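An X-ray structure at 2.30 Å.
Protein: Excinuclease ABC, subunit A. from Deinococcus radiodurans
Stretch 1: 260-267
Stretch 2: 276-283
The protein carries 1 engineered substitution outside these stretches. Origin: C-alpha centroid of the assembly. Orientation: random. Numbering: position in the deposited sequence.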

# COMPACT_ATOMS: atom_id res chain seq x y z
N ARG A 260 0.05 -4.39 -33.81
CA ARG A 260 -0.02 -3.51 -32.65
C ARG A 260 -0.85 -4.11 -31.51
O ARG A 260 -0.41 -4.18 -30.35
CB ARG A 260 -0.59 -2.16 -33.09
CG ARG A 260 -0.80 -1.13 -31.99
CD ARG A 260 -0.53 0.27 -32.53
NE ARG A 260 0.46 0.87 -31.65
CZ ARG A 260 1.37 1.76 -32.00
NH1 ARG A 260 1.47 2.22 -33.24
NH2 ARG A 260 2.20 2.20 -31.07
N HIS A 261 -2.06 -4.55 -31.84
CA HIS A 261 -2.93 -5.15 -30.85
C HIS A 261 -2.36 -6.40 -30.23
O HIS A 261 -2.50 -6.61 -29.03
CB HIS A 261 -4.29 -5.52 -31.44
CG HIS A 261 -5.15 -6.27 -30.47
ND1 HIS A 261 -5.24 -7.65 -30.47
CD2 HIS A 261 -5.87 -5.84 -29.41
CE1 HIS A 261 -6.01 -8.02 -29.47
NE2 HIS A 261 -6.41 -6.95 -28.81
N VAL A 262 -1.77 -7.26 -31.05
CA VAL A 262 -1.29 -8.56 -30.57
C VAL A 262 -0.13 -8.37 -29.59
O VAL A 262 -0.10 -8.99 -28.54
CB VAL A 262 -0.91 -9.54 -31.73
CG1 VAL A 262 -0.08 -10.71 -31.23
CG2 VAL A 262 -2.14 -10.05 -32.46
N LEU A 263 0.81 -7.51 -29.96
CA LEU A 263 2.02 -7.32 -29.17
C LEU A 263 1.79 -6.45 -27.92
O LEU A 263 2.43 -6.66 -26.89
CB LEU A 263 3.15 -6.74 -30.03
CG LEU A 263 3.67 -7.46 -31.28
CD1 LEU A 263 4.92 -6.75 -31.77
CD2 LEU A 263 3.97 -8.95 -31.06
N HIS A 264 0.89 -5.47 -28.02
CA HIS A 264 0.53 -4.67 -26.85
C HIS A 264 -0.24 -5.55 -25.87
O HIS A 264 -0.03 -5.45 -24.67
CB HIS A 264 -0.32 -3.44 -27.23
CG HIS A 264 -0.60 -2.52 -26.07
ND1 HIS A 264 -1.46 -2.84 -25.04
CD2 HIS A 264 -0.13 -1.28 -25.79
CE1 HIS A 264 -1.50 -1.85 -24.17
NE2 HIS A 264 -0.70 -0.88 -24.61
N THR A 265 -1.13 -6.39 -26.38
CA THR A 265 -1.88 -7.27 -25.49
C THR A 265 -0.94 -8.25 -24.80
O THR A 265 -1.05 -8.47 -23.60
CB THR A 265 -3.03 -7.98 -26.22
OG1 THR A 265 -3.84 -7.02 -26.90
CG2 THR A 265 -3.91 -8.73 -25.23
N PHE A 266 -0.01 -8.83 -25.55
CA PHE A 266 0.97 -9.75 -24.98
C PHE A 266 1.78 -9.13 -23.84
O PHE A 266 2.01 -9.77 -22.82
CB PHE A 266 1.92 -10.30 -26.06
CG PHE A 266 2.94 -11.30 -25.54
CD1 PHE A 266 2.60 -12.65 -25.40
CD2 PHE A 266 4.23 -10.90 -25.22
CE1 PHE A 266 3.53 -13.59 -24.94
CE2 PHE A 266 5.17 -11.83 -24.75
CZ PHE A 266 4.82 -13.18 -24.61
N ALA A 267 2.21 -7.89 -24.03
CA ALA A 267 3.23 -7.30 -23.19
C ALA A 267 2.69 -6.75 -21.89
O ALA A 267 3.46 -6.52 -20.94
CB ALA A 267 3.97 -6.21 -23.96
N LYS A 276 -2.82 -16.12 -23.33
CA LYS A 276 -2.78 -17.41 -24.00
C LYS A 276 -3.51 -17.39 -25.34
O LYS A 276 -3.13 -18.10 -26.26
CB LYS A 276 -3.35 -18.49 -23.07
CG LYS A 276 -2.63 -19.83 -23.16
CD LYS A 276 -2.51 -20.51 -21.80
CE LYS A 276 -1.78 -21.86 -21.91
NZ LYS A 276 -1.49 -22.51 -20.59
N ARG A 277 -4.56 -16.57 -25.45
CA ARG A 277 -5.31 -16.40 -26.71
C ARG A 277 -4.43 -15.70 -27.74
O ARG A 277 -4.18 -16.23 -28.82
CB ARG A 277 -6.58 -15.58 -26.48
CG ARG A 277 -7.39 -15.37 -27.74
CD ARG A 277 -8.12 -14.04 -27.71
NE ARG A 277 -8.75 -13.77 -29.00
CZ ARG A 277 -8.39 -12.81 -29.86
NH1 ARG A 277 -7.39 -11.97 -29.57
NH2 ARG A 277 -9.04 -12.69 -31.03
N VAL A 278 -3.99 -14.50 -27.37
CA VAL A 278 -3.04 -13.68 -28.12
C VAL A 278 -1.82 -14.47 -28.64
O VAL A 278 -1.40 -14.32 -29.79
CB VAL A 278 -2.65 -12.44 -27.24
CG1 VAL A 278 -1.19 -12.09 -27.31
CG2 VAL A 278 -3.54 -11.25 -27.61
N GLN A 279 -1.30 -15.34 -27.78
CA GLN A 279 -0.13 -16.15 -28.11
C GLN A 279 -0.40 -17.16 -29.22
O GLN A 279 0.52 -17.61 -29.87
CB GLN A 279 0.39 -16.84 -26.85
CG GLN A 279 1.90 -16.86 -26.70
CD GLN A 279 2.35 -17.17 -25.28
OE1 GLN A 279 1.56 -17.13 -24.33
NE2 GLN A 279 3.64 -17.50 -25.13
N GLY A 280 -1.67 -17.51 -29.43
CA GLY A 280 -2.06 -18.36 -30.56
C GLY A 280 -1.86 -17.74 -31.95
O GLY A 280 -1.86 -18.46 -32.96
N TYR A 281 -1.70 -16.42 -32.02
CA TYR A 281 -1.50 -15.70 -33.28
C TYR A 281 -0.07 -15.18 -33.42
O TYR A 281 0.20 -14.29 -34.24
CB TYR A 281 -2.50 -14.54 -33.39
CG TYR A 281 -3.90 -14.93 -33.01
CD1 TYR A 281 -4.75 -15.52 -33.95
CD2 TYR A 281 -4.38 -14.75 -31.71
CE1 TYR A 281 -6.04 -15.89 -33.61
CE2 TYR A 281 -5.67 -15.13 -31.36
CZ TYR A 281 -6.49 -15.70 -32.32
OH TYR A 281 -7.77 -16.09 -31.99
N MET A 282 0.83 -15.75 -32.63
CA MET A 282 2.23 -15.35 -32.62
C MET A 282 3.13 -16.50 -33.02
O MET A 282 2.71 -17.66 -33.04
CB MET A 282 2.63 -14.86 -31.24
CG MET A 282 2.52 -13.36 -31.05
SD MET A 282 3.07 -12.86 -29.40
CE MET A 282 1.59 -13.22 -28.48
N ILE A 283 4.38 -16.18 -33.35
CA ILE A 283 5.38 -17.21 -33.60
C ILE A 283 6.58 -17.00 -32.66
O ILE A 283 7.01 -15.87 -32.44
CB ILE A 283 5.76 -17.31 -35.12
CG1 ILE A 283 5.95 -15.93 -35.75
CG2 ILE A 283 4.66 -18.05 -35.90
CD1 ILE A 283 6.40 -15.96 -37.21

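The contact between 260-267 and 276-283 is apolar in character: no hydrogen bond crosses it, and the 387 Å² of surface buried between the two stretches, both sides summed, comes mainly from V278, F266, V262 and M282. The backbones come nearest at V262 and V278, whose CA atoms lie 5.9 Å apart. The close approach is occupied by a valine on each side, whose short side chains fit the space.

V278 has the most surface covered, 81 Å², and its CA-to-CB bond points toward the first stretch. The two methyl groups have different closest partners. V278 CG1 lies 3.5 Å from the carbonyl oxygen V262 O, 3.8 Å from F266 CB and 4.3 Å from V262 CG1; V278 CG2 packs 3.5 Å from T265 CG2. A beta-branched residue suits this place because it offers two apolar groups close to its own backbone and can fill the space against successive turns of a helix without needing a long side chain. Its chi1 of 139° lies between the standard wells. The contact with V262 O is one of packing, since a methyl group is no donor in the ordinary sense, and that oxygen already accepts the helical hydrogen bond from F266 N at 3.0 Å.

T265 presents its methyl group here while T265 OG1 donates to H261 O at 2.5 Å, which satisfies the hydroxyl. With chi1 at -53° (m), the polar group is tied to the preceding turn while CG2 meets V278, so a residue with a polar atom fits a buried position.

F266 has 69 Å² covered and also points toward the other stretch. With chi1 at -178° (t), the ring lies where V278, Q279 and M282 come within reach. Q279 CD sits 3.8 Å from F266 CE1, at the ring edge and near the ring plane; this is a van der Waals contact made by the end of a partly exposed glutamine. M282 approaches obliquely. M282 CE lies 3.3 Å from F266 CD1, a tight contact, and M282 SD is 4.4 Å from the F266 ring centroid, 28° off the ring normal, in a sulfur-aromatic interaction.

V262, buried and with 64 Å² covered, meets V278 CG1 with both its O, at 3.5 Å, and its CG1, at 4.3 Å, although its CA-to-CB bond points sideways. V262 CG1 also packs 3.7 Å from M282 CG. M282, with 60 Å² covered, reaches its partners through a long, flexible side chain, its chi2 at -178° (t) and chi3 at -81° (m). Further along it, M282 SD lies 4.3 Å from L263 CD2. L263 starts away from the second stretch, but the end of its side chain comes nearer.

At H261 the contact is looser. H261 CE1 is 4.2 Å from R277 NH1, near the plane of the imidazole at its edge, a proximity without a hydrogen bond; H261 ND1 and R277 NH2 are hydrogen-bonded elsewhere in the structure.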